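Local coordinates for HIT domain-containing protein (Sulfolobus tokodaii, PDB 2EO4) that binds a zinc ion and, as a histidine triad protein, probably binds and hydrolyses nucleotide derivatives, perhaps with adenylylsulfatase activity, at residues L55-L58 and A59-V62; V61-L64 and V65-I69; K122-Y125 and E126-K130; E134-E137 and N138-K142. All coordinates share one frame; numbering follows the deposited sequence.

Contact 1. Residues L55-L58 and A59-V62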
loop_
_atom_site.group_PDB
_atom_site.type_symbol
_atom_site.label_atom_id
_atom_site.label_comp_id
_atom_site.label_asym_id
_atom_site.label_seq_id
_atom_site.Cartn_x
_atom_site.Cartn_y
_atom_site.Cartn_z
ATOM N N LEU A 55 -0.158 -6.050 -10.604
ATOM C CA LEU A 55 -0.628 -5.252 -9.473
ATOM C C LEU A 55 -1.953 -5.771 -8.927
ATOM O O LEU A 55 -2.179 -5.768 -7.716
ATOM C CB LEU A 55 -0.774 -3.779 -9.879
ATOM C CG LEU A 55 0.524 -3.025 -10.182
ATOM C CD1 LEU A 55 0.207 -1.581 -10.544
ATOM C CD2 LEU A 55 1.443 -3.069 -8.964
ATOM N N ALA A 56 -2.827 -6.221 -9.821
ATOM C CA ALA A 56 -4.127 -6.740 -9.409
ATOM C C ALA A 56 -3.975 -8.009 -8.581
ATOM O O ALA A 56 -4.608 -8.157 -7.532
ATOM C CB ALA A 56 -4.997 -7.015 -10.639
ATOM N N GLU A 57 -3.137 -8.927 -9.050
ATOM C CA GLU A 57 -2.925 -10.177 -8.333
ATOM C C GLU A 57 -2.139 -9.922 -7.052
ATOM O O GLU A 57 -2.356 -10.588 -6.042
ATOM C CB GLU A 57 -2.181 -11.178 -9.219
ATOM C CG GLU A 57 -2.051 -12.570 -8.613
ATOM C CD GLU A 57 -3.378 -13.132 -8.124
ATOM O OE1 GLU A 57 -4.395 -12.991 -8.841
ATOM O OE2 GLU A 57 -3.401 -13.725 -7.022
ATOM N N LEU A 58 -1.224 -8.957 -7.101
ATOM C CA LEU A 58 -0.424 -8.610 -5.928
ATOM C C LEU A 58 -1.354 -8.166 -4.799
ATOM O O LEU A 58 -1.178 -8.546 -3.643
ATOM C CB LEU A 58 0.547 -7.473 -6.270
ATOM C CG LEU A 58 1.386 -6.908 -5.115
ATOM C CD1 LEU A 58 2.271 -7.998 -4.540
ATOM C CD2 LEU A 58 2.234 -5.742 -5.613
ATOM N N ALA A 59 -2.351 -7.361 -5.143
ATOM C CA ALA A 59 -3.298 -6.870 -4.145
ATOM C C ALA A 59 -4.038 -8.023 -3.470
ATOM O O ALA A 59 -4.300 -7.986 -2.269
ATOM C CB ALA A 59 -4.296 -5.919 -4.790
ATOM N N LYS A 60 -4.381 -9.042 -4.254
ATOM C CA LYS A 60 -5.096 -10.199 -3.728
ATOM C C LYS A 60 -4.208 -11.036 -2.814
ATOM O O LYS A 60 -4.664 -11.555 -1.792
ATOM C CB LYS A 60 -5.623 -11.053 -4.888
ATOM C CG LYS A 60 -6.598 -10.304 -5.780
ATOM C CD LYS A 60 -7.053 -11.147 -6.960
ATOM C CE LYS A 60 -7.900 -10.318 -7.916
ATOM N NZ LYS A 60 -8.381 -11.116 -9.079
ATOM N N VAL A 61 -2.938 -11.175 -3.183
ATOM C CA VAL A 61 -2.001 -11.934 -2.366
ATOM C C VAL A 61 -1.771 -11.180 -1.056
ATOM O O VAL A 61 -1.716 -11.779 0.016
ATOM C CB VAL A 61 -0.650 -12.137 -3.098
ATOM C CG1 VAL A 61 0.369 -12.755 -2.155
ATOM C CG2 VAL A 61 -0.848 -13.039 -4.315
ATOM N N VAL A 62 -1.640 -9.862 -1.146
ATOM C CA VAL A 62 -1.439 -9.043 0.044
ATOM C C VAL A 62 -2.605 -9.243 1.020
ATOM O O VAL A 62 -2.400 -9.361 2.228
ATOM C CB VAL A 62 -1.305 -7.548 -0.332
ATOM C CG1 VAL A 62 -1.373 -6.670 0.918
ATOM C CG2 VAL A 62 0.026 -7.324 -1.031
HETATM O O HOH W 1 -5.861 -11.400 -10.437
HETATM O O HOH W 2 -6.929 -14.004 -8.895
#
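On the long helix 52-72 of the HIT fold, Glu-57 and Lys-60 meet at an i to i+3 spacing and their side chains cross at about a right angle. Four i to i+4 backbone bonds carry the helix through this turn; Lys-60 N to Ala-56 O, at 3.4 Å, is weak, whereas Val-62 N to Leu-58 O measures 2.9 Å. The inner side is apolar: Leu-58 CD1 lies 4.2 Å from Val-62 CG2, and both residues pack on Val-38 and Val-97 of the sheet. The side chain of Leu-58 is about 7 Å from that of His-96, the predicted nucleotidylated histidine, so this turn lies near the probable active site. Ala-56 meets its own counterpart in the second subunit, and Tyr-47 of that subunit hydrogen-bonds Ala-59 O, which places the turn in the dimer interface as well. On the more exposed side Glu-57 is bent at chi2 (51°), which lays OE1 against Lys-60 CD. The charged atoms, Glu-57 OE1 and Lys-60 NZ, stay 4.4 Å apart, too far for a salt bridge. Two waters span the gap, each donating to OE1 at 2.7 Å and accepting from NZ.

Contact 2. Residues V61-L64 and V65-I69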
loop_
_atom_site.group_PDB
_atom_site.type_symbol
_atom_site.label_atom_id
_atom_site.label_comp_id
_atom_site.label_asym_id
_atom_site.label_seq_id
_atom_site.Cartn_x
_atom_site.Cartn_y
_atom_site.Cartn_z
ATOM N N VAL A 61 -2.938 -11.175 -3.183
ATOM C CA VAL A 61 -2.001 -11.934 -2.366
ATOM C C VAL A 61 -1.771 -11.180 -1.056
ATOM O O VAL A 61 -1.716 -11.779 0.016
ATOM C CB VAL A 61 -0.650 -12.137 -3.098
ATOM C CG1 VAL A 61 0.369 -12.755 -2.155
ATOM C CG2 VAL A 61 -0.848 -13.039 -4.315
ATOM N N VAL A 62 -1.640 -9.862 -1.146
ATOM C CA VAL A 62 -1.439 -9.043 0.044
ATOM C C VAL A 62 -2.605 -9.243 1.020
ATOM O O VAL A 62 -2.400 -9.361 2.228
ATOM C CB VAL A 62 -1.305 -7.548 -0.332
ATOM C CG1 VAL A 62 -1.373 -6.670 0.918
ATOM C CG2 VAL A 62 0.026 -7.324 -1.031
ATOM N N LYS A 63 -3.828 -9.303 0.505
ATOM C CA LYS A 63 -4.973 -9.514 1.398
ATOM C C LYS A 63 -4.861 -10.855 2.125
ATOM O O LYS A 63 -4.983 -10.923 3.348
ATOM C CB LYS A 63 -6.299 -9.484 0.629
ATOM C CG LYS A 63 -7.509 -9.753 1.537
ATOM C CD LYS A 63 -8.840 -9.759 0.786
ATOM C CE LYS A 63 -9.981 -10.136 1.728
ATOM N NZ LYS A 63 -11.329 -10.081 1.079
ATOM N N LEU A 64 -4.640 -11.926 1.368
ATOM C CA LEU A 64 -4.526 -13.259 1.954
ATOM C C LEU A 64 -3.429 -13.344 3.010
ATOM O O LEU A 64 -3.661 -13.802 4.134
ATOM C CB LEU A 64 -4.253 -14.300 0.864
ATOM C CG LEU A 64 -3.926 -15.713 1.365
ATOM C CD1 LEU A 64 -5.090 -16.249 2.183
ATOM C CD2 LEU A 64 -3.637 -16.628 0.179
ATOM N N VAL A 65 -2.228 -12.906 2.646
ATOM C CA VAL A 65 -1.107 -12.956 3.569
ATOM C C VAL A 65 -1.354 -12.083 4.796
ATOM O O VAL A 65 -1.006 -12.471 5.909
ATOM C CB VAL A 65 0.201 -12.540 2.866
ATOM C CG1 VAL A 65 1.359 -12.527 3.864
ATOM C CG2 VAL A 65 0.497 -13.520 1.731
ATOM N N SER A 66 -1.960 -10.914 4.596
ATOM C CA SER A 66 -2.254 -10.021 5.713
ATOM C C SER A 66 -3.223 -10.708 6.679
ATOM O O SER A 66 -3.028 -10.671 7.894
ATOM C CB SER A 66 -2.862 -8.704 5.214
ATOM O OG SER A 66 -1.905 -7.931 4.497
ATOM N N LEU A 67 -4.274 -11.324 6.144
ATOM C CA LEU A 67 -5.229 -12.018 7.005
ATOM C C LEU A 67 -4.500 -13.113 7.777
ATOM O O LEU A 67 -4.722 -13.298 8.976
ATOM C CB LEU A 67 -6.363 -12.624 6.173
ATOM C CG LEU A 67 -7.417 -11.634 5.664
ATOM C CD1 LEU A 67 -8.328 -12.305 4.648
ATOM C CD2 LEU A 67 -8.221 -11.103 6.847
ATOM N N GLY A 68 -3.620 -13.827 7.083
ATOM C CA GLY A 68 -2.865 -14.897 7.714
ATOM C C GLY A 68 -1.982 -14.405 8.845
ATOM O O GLY A 68 -1.964 -14.986 9.928
ATOM N N ILE A 69 -1.238 -13.331 8.598
ATOM C CA ILE A 69 -0.358 -12.781 9.620
ATOM C C ILE A 69 -1.144 -12.247 10.815
ATOM O O ILE A 69 -0.781 -12.509 11.963
ATOM C CB ILE A 69 0.517 -11.644 9.048
ATOM C CG1 ILE A 69 1.489 -12.212 8.010
ATOM C CG2 ILE A 69 1.288 -10.950 10.178
ATOM C CD1 ILE A 69 2.261 -11.152 7.226
#
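Ser-66 turns its hydroxyl back onto the preceding helical turn and donates to Val-62 O, with OG to O at 2.7 Å. The hydroxyl stands above the carbonyl plane, 37° out of it. Ser-66 N bonds the same oxygen, at 2.9 Å, from the opposite face, so two donors of one residue grip a single buried acceptor. The torsion responsible is chi1 of -69°, which sets OG beside the backbone N and thus over the turn below. Next to this grip, Val-61 and Val-65 lie side by side and point the same way, and Val-61 CG1 lies 4.0 Å from Val-65 CG2. Lys-63 and Leu-67 run alongside each other in the same manner: the extended lysine chain passes Leu-67 CD1, with its CE 4.0 Å from that methyl. The amine beyond is held by the second subunit, where Lys-63 NZ is hydrogen-bonded to Ala-50 O.

The next shell fixes each side of the helix: Val-65 and Ser-66 rest on Ile-99, Ser-66 also meets Leu-78 and Leu-80 of strand 77-84, Leu-64 and Leu-67 face Leu-139 of the C-terminal helix 122-143, and Leu-67 in addition reaches Leu-48 of the second subunit. One helix thus packs on its own sheet, on a second helix and on the partner chain, an arrangement consistent with the dimeric HINT-type HIT fold, whose long helix comes between strands 36-40 and 77-84 and lies against the antiparallel sheet.

Contact 3. Residues K122-Y125 and E126-K130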
loop_
_atom_site.group_PDB
_atom_site.type_symbol
_atom_site.label_atom_id
_atom_site.label_comp_id
_atom_site.label_asym_id
_atom_site.label_seq_id
_atom_site.Cartn_x
_atom_site.Cartn_y
_atom_site.Cartn_z
ATOM N N LYS A 122 17.692 -17.169 15.002
ATOM C CA LYS A 122 17.107 -18.149 14.092
ATOM C C LYS A 122 15.718 -18.615 14.522
ATOM O O LYS A 122 14.820 -18.767 13.690
ATOM C CB LYS A 122 18.028 -19.367 13.965
ATOM C CG LYS A 122 17.492 -20.447 13.035
ATOM C CD LYS A 122 18.371 -21.690 13.035
ATOM C CE LYS A 122 19.778 -21.387 12.543
ATOM N NZ LYS A 122 20.638 -22.607 12.556
ATOM N N GLU A 123 15.547 -18.838 15.819
ATOM C CA GLU A 123 14.278 -19.303 16.371
ATOM C C GLU A 123 13.078 -18.442 15.971
ATOM O O GLU A 123 11.983 -18.960 15.744
ATOM C CB GLU A 123 14.375 -19.371 17.897
ATOM C CG GLU A 123 15.345 -20.431 18.425
ATOM C CD GLU A 123 16.764 -20.270 17.898
ATOM O OE1 GLU A 123 17.336 -19.165 18.028
ATOM O OE2 GLU A 123 17.311 -21.256 17.359
ATOM N N TYR A 124 13.286 -17.132 15.891
ATOM C CA TYR A 124 12.221 -16.205 15.511
ATOM C C TYR A 124 11.666 -16.513 14.123
ATOM O O TYR A 124 10.454 -16.624 13.935
ATOM C CB TYR A 124 12.746 -14.765 15.525
ATOM C CG TYR A 124 11.868 -13.777 14.776
ATOM C CD1 TYR A 124 10.776 -13.172 15.393
ATOM C CD2 TYR A 124 12.126 -13.469 13.440
ATOM C CE1 TYR A 124 9.957 -12.279 14.699
ATOM C CE2 TYR A 124 11.310 -12.580 12.732
ATOM C CZ TYR A 124 10.230 -11.990 13.370
ATOM O OH TYR A 124 9.428 -11.109 12.682
ATOM N N TYR A 125 12.564 -16.640 13.151
ATOM C CA TYR A 125 12.169 -16.909 11.771
ATOM C C TYR A 125 11.488 -18.260 11.606
ATOM O O TYR A 125 10.511 -18.385 10.868
ATOM C CB TYR A 125 13.391 -16.834 10.855
ATOM C CG TYR A 125 14.105 -15.502 10.926
ATOM C CD1 TYR A 125 13.631 -14.394 10.223
ATOM C CD2 TYR A 125 15.219 -15.335 11.747
ATOM C CE1 TYR A 125 14.251 -13.148 10.341
ATOM C CE2 TYR A 125 15.845 -14.099 11.873
ATOM C CZ TYR A 125 15.356 -13.011 11.172
ATOM O OH TYR A 125 15.960 -11.783 11.320
ATOM N N GLU A 126 12.001 -19.272 12.294
ATOM C CA GLU A 126 11.425 -20.604 12.186
ATOM C C GLU A 126 10.008 -20.646 12.751
ATOM O O GLU A 126 9.101 -21.190 12.123
ATOM C CB GLU A 126 12.324 -21.617 12.900
ATOM C CG GLU A 126 13.755 -21.607 12.384
ATOM C CD GLU A 126 14.634 -22.639 13.059
ATOM O OE1 GLU A 126 14.593 -22.727 14.305
ATOM O OE2 GLU A 126 15.371 -23.352 12.344
ATOM N N LEU A 127 9.812 -20.058 13.925
ATOM C CA LEU A 127 8.497 -20.047 14.551
ATOM C C LEU A 127 7.480 -19.207 13.783
ATOM O O LEU A 127 6.365 -19.659 13.515
ATOM C CB LEU A 127 8.593 -19.532 15.986
ATOM C CG LEU A 127 7.260 -19.452 16.735
ATOM C CD1 LEU A 127 6.608 -20.828 16.778
ATOM C CD2 LEU A 127 7.491 -18.922 18.138
ATOM N N LEU A 128 7.857 -17.981 13.436
ATOM C CA LEU A 128 6.948 -17.105 12.706
ATOM C C LEU A 128 6.523 -17.710 11.378
ATOM O O LEU A 128 5.356 -17.632 11.001
ATOM C CB LEU A 128 7.596 -15.736 12.471
ATOM C CG LEU A 128 7.310 -14.676 13.536
ATOM C CD1 LEU A 128 5.818 -14.362 13.544
ATOM C CD2 LEU A 128 7.763 -15.170 14.902
ATOM N N GLN A 129 7.473 -18.310 10.671
ATOM C CA GLN A 129 7.179 -18.932 9.388
ATOM C C GLN A 129 6.139 -20.037 9.563
ATOM O O GLN A 129 5.150 -20.100 8.839
ATOM C CB GLN A 129 8.450 -19.532 8.789
ATOM C CG GLN A 129 8.218 -20.329 7.514
ATOM C CD GLN A 129 9.458 -21.061 7.051
ATOM O OE1 GLN A 129 10.036 -21.855 7.795
ATOM N NE2 GLN A 129 9.873 -20.805 5.817
ATOM N N LYS A 130 6.374 -20.903 10.541
ATOM C CA LYS A 130 5.470 -22.018 10.800
ATOM C C LYS A 130 4.057 -21.596 11.216
ATOM O O LYS A 130 3.075 -22.129 10.698
ATOM C CB LYS A 130 6.100 -22.947 11.847
ATOM C CG LYS A 130 7.409 -23.580 11.370
ATOM C CD LYS A 130 8.154 -24.298 12.496
ATOM C CE LYS A 130 9.535 -24.763 12.042
ATOM N NZ LYS A 130 9.483 -25.746 10.923
HETATM O O HOH W 3 16.654 -23.842 15.569
#
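Leu-128 packs over one face of the Tyr-124 ring, one turn earlier in helix 122-143. Its CG sits 4.2 Å from the ring centroid and 28° off the ring normal, a CH-pi contact, while CD2 lies 3.6 Å from Tyr-124 CE1, toward the margin of the same face. The two side chains run at a slant to one another. With chi1 at -92°, well off a staggered value, Leu-128 also brings CD2 to 3.2 Å from Tyr-124 O, a tight approach that suggests some strain. Tyr-124 in turn presents its edge to Tyr-125: Tyr-124 CD2 stands 3.6 Å above the plane of the Tyr-125 ring, over its centre.

The outer side of the turn is polar. The Glu-126 carboxylate lies against the aliphatic part of Lys-122, OE2 being 3.5 Å from CD. A bend in the lysine chain at chi3 (-62°) carries its amine off, leaving NZ 5.3 Å from OE2 without a salt bridge. Two carboxylates also approach here, Glu-123 OE2 and Glu-126 OE1 at 4.3 Å; one water donates to both, which probably eases their repulsion.

Polar ends anchor the N-terminal part of helix 122-143 to the rest of the fold. Tyr-124 OH bonds Gly-34 N, Gln-129 NE2 bonds Phe-15 O, and Tyr-125 OH bonds Lys-28 O as well as Gln-120 N in the chain just before the helix. Through Phe-15, Lys-28 and Gly-34 the helix is fastened to strand 15-18 and to the loop between strands 22-26 and 36-40.

Contact 4. Residues E134-E137 and N138-K142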
loop_
_atom_site.group_PDB
_atom_site.type_symbol
_atom_site.label_atom_id
_atom_site.label_comp_id
_atom_site.label_asym_id
_atom_site.label_seq_id
_atom_site.Cartn_x
_atom_site.Cartn_y
_atom_site.Cartn_z
ATOM N N GLU A 134 0.623 -21.896 8.887
ATOM C CA GLU A 134 -0.530 -22.596 9.448
ATOM C C GLU A 134 -1.806 -21.757 9.351
ATOM O O GLU A 134 -2.879 -22.286 9.048
ATOM C CB GLU A 134 -0.251 -22.968 10.910
ATOM C CG GLU A 134 -1.430 -23.607 11.641
ATOM C CD GLU A 134 -1.049 -24.154 13.009
ATOM O OE1 GLU A 134 -0.284 -23.482 13.730
ATOM O OE2 GLU A 134 -1.529 -25.253 13.368
ATOM N N SER A 135 -1.695 -20.452 9.596
ATOM C CA SER A 135 -2.860 -19.570 9.521
ATOM C C SER A 135 -3.337 -19.392 8.084
ATOM O O SER A 135 -4.538 -19.350 7.819
ATOM C CB SER A 135 -2.548 -18.194 10.121
ATOM O OG SER A 135 -2.488 -18.246 11.534
ATOM N N ILE A 136 -2.393 -19.277 7.159
ATOM C CA ILE A 136 -2.745 -19.111 5.758
ATOM C C ILE A 136 -3.418 -20.377 5.222
ATOM O O ILE A 136 -4.400 -20.295 4.486
ATOM C CB ILE A 136 -1.491 -18.757 4.911
ATOM C CG1 ILE A 136 -0.997 -17.359 5.308
ATOM C CG2 ILE A 136 -1.821 -18.825 3.426
ATOM C CD1 ILE A 136 0.227 -16.866 4.531
ATOM N N GLU A 137 -2.904 -21.543 5.599
ATOM C CA GLU A 137 -3.489 -22.798 5.136
ATOM C C GLU A 137 -4.952 -22.859 5.545
ATOM O O GLU A 137 -5.807 -23.250 4.753
ATOM C CB GLU A 137 -2.728 -23.992 5.717
ATOM C CG GLU A 137 -1.269 -23.996 5.320
ATOM C CD GLU A 137 -0.457 -25.032 6.060
ATOM O OE1 GLU A 137 -0.736 -25.278 7.254
ATOM O OE2 GLU A 137 0.474 -25.588 5.446
ATOM N N ASN A 138 -5.241 -22.456 6.778
ATOM C CA ASN A 138 -6.614 -22.466 7.269
ATOM C C ASN A 138 -7.492 -21.509 6.468
ATOM O O ASN A 138 -8.652 -21.807 6.177
ATOM C CB ASN A 138 -6.655 -22.092 8.749
ATOM C CG ASN A 138 -8.067 -22.054 9.302
ATOM O OD1 ASN A 138 -8.785 -23.053 9.272
ATOM N ND2 ASN A 138 -8.472 -20.896 9.809
ATOM N N LEU A 139 -6.944 -20.354 6.104
ATOM C CA LEU A 139 -7.713 -19.396 5.323
ATOM C C LEU A 139 -8.070 -19.975 3.958
ATOM O O LEU A 139 -9.128 -19.682 3.411
ATOM C CB LEU A 139 -6.925 -18.091 5.161
ATOM C CG LEU A 139 -6.886 -17.229 6.422
ATOM C CD1 LEU A 139 -5.819 -16.147 6.276
ATOM C CD2 LEU A 139 -8.255 -16.610 6.658
ATOM N N LYS A 140 -7.190 -20.804 3.408
ATOM C CA LYS A 140 -7.460 -21.412 2.114
ATOM C C LYS A 140 -8.533 -22.491 2.241
ATOM O O LYS A 140 -9.233 -22.802 1.277
ATOM C CB LYS A 140 -6.183 -22.025 1.539
ATOM C CG LYS A 140 -5.152 -21.002 1.093
ATOM C CD LYS A 140 -3.905 -21.685 0.559
ATOM C CE LYS A 140 -3.042 -20.712 -0.224
ATOM N NZ LYS A 140 -3.791 -20.169 -1.395
ATOM N N ARG A 141 -8.663 -23.051 3.439
ATOM C CA ARG A 141 -9.638 -24.105 3.680
ATOM C C ARG A 141 -11.037 -23.579 3.981
ATOM O O ARG A 141 -12.028 -24.252 3.697
ATOM C CB ARG A 141 -9.177 -25.001 4.835
ATOM C CG ARG A 141 -10.070 -26.215 5.038
ATOM C CD ARG A 141 -9.824 -26.911 6.363
ATOM N NE ARG A 141 -8.541 -27.601 6.429
ATOM C CZ ARG A 141 -7.518 -27.212 7.184
ATOM N NH1 ARG A 141 -7.622 -26.124 7.942
ATOM N NH2 ARG A 141 -6.402 -27.932 7.211
ATOM N N LYS A 142 -11.127 -22.382 4.554
ATOM C CA LYS A 142 -12.433 -21.821 4.885
ATOM C C LYS A 142 -12.921 -20.730 3.933
ATOM O O LYS A 142 -14.113 -20.424 3.901
ATOM C CB LYS A 142 -12.433 -21.296 6.325
ATOM C CG LYS A 142 -11.493 -20.135 6.594
ATOM C CD LYS A 142 -11.573 -19.721 8.060
ATOM C CE LYS A 142 -10.735 -18.484 8.350
ATOM N NZ LYS A 142 -11.231 -17.290 7.608
HETATM O O HOH W 4 -6.370 -18.702 9.908
#
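The Asn-138 carboxamide reaches back to Ser-135 through a water that accepts from ND2 at 3.0 Å and donates to Ser-135 O at 2.9 Å. At its other end the amide oxygen OD1 lies in the plane of the Arg-141 guanidinium, at its edge, 3.5 Å from NH1. Both flat groups sit on the outer side of the C-terminal helix 122-143, near its end in this HIT-domain protein. Asn-138 CG, anti to the backbone N (chi1 179°), carries the amide outward, and it therefore meets Ser-135 O through the water and not directly.

Backbone evidence suggests that the helix slackens here. Asn-138 N to Glu-134 O is long at 3.3 Å. Lys-140 N bonds Ile-136 O at 3.0 Å and also makes a weak bond to Glu-137 O, an oxygen that Arg-141 N approaches in another weak bond. Arg-141 is additionally joined by backbone bonds to Trp-148 and Gly-149, so the chain's tail folds back on the helix terminus.

The side facing helix 52-72 mixes apolar packing with one polar tie. Ser-135 packs on Ala-72 and its OG is bound to Asp-71 OD2, joining the two helices away from the annotated sites. Within the turn, Leu-139 leans over the preceding backbone: chi1 of -75° puts CG beside its own N, and CG comes to 3.5 Å from Ser-135 O, the carbonyl that also accepts from Leu-139 N.

Overall arrangement
All four contacts are local turns of helix, so none closes a long loop, and they follow one another along the chain without nesting or crossing. Contacts 1 and 2 overlap at Val-61 and Val-62 on helix 52-72, their centres about 10 Å apart, and both touch the second subunit. Contacts 3 and 4 occupy the N-terminal part and the far part of helix 122-143, with centres about 18 Å apart. The two helices join where contact 2 meets contact 4: Leu-139 CD1 lies 3.3 Å from Gly-68 N. Contacts 1 and 3, on opposite sides of the chain's centre, are about 14 Å apart at their nearest atoms.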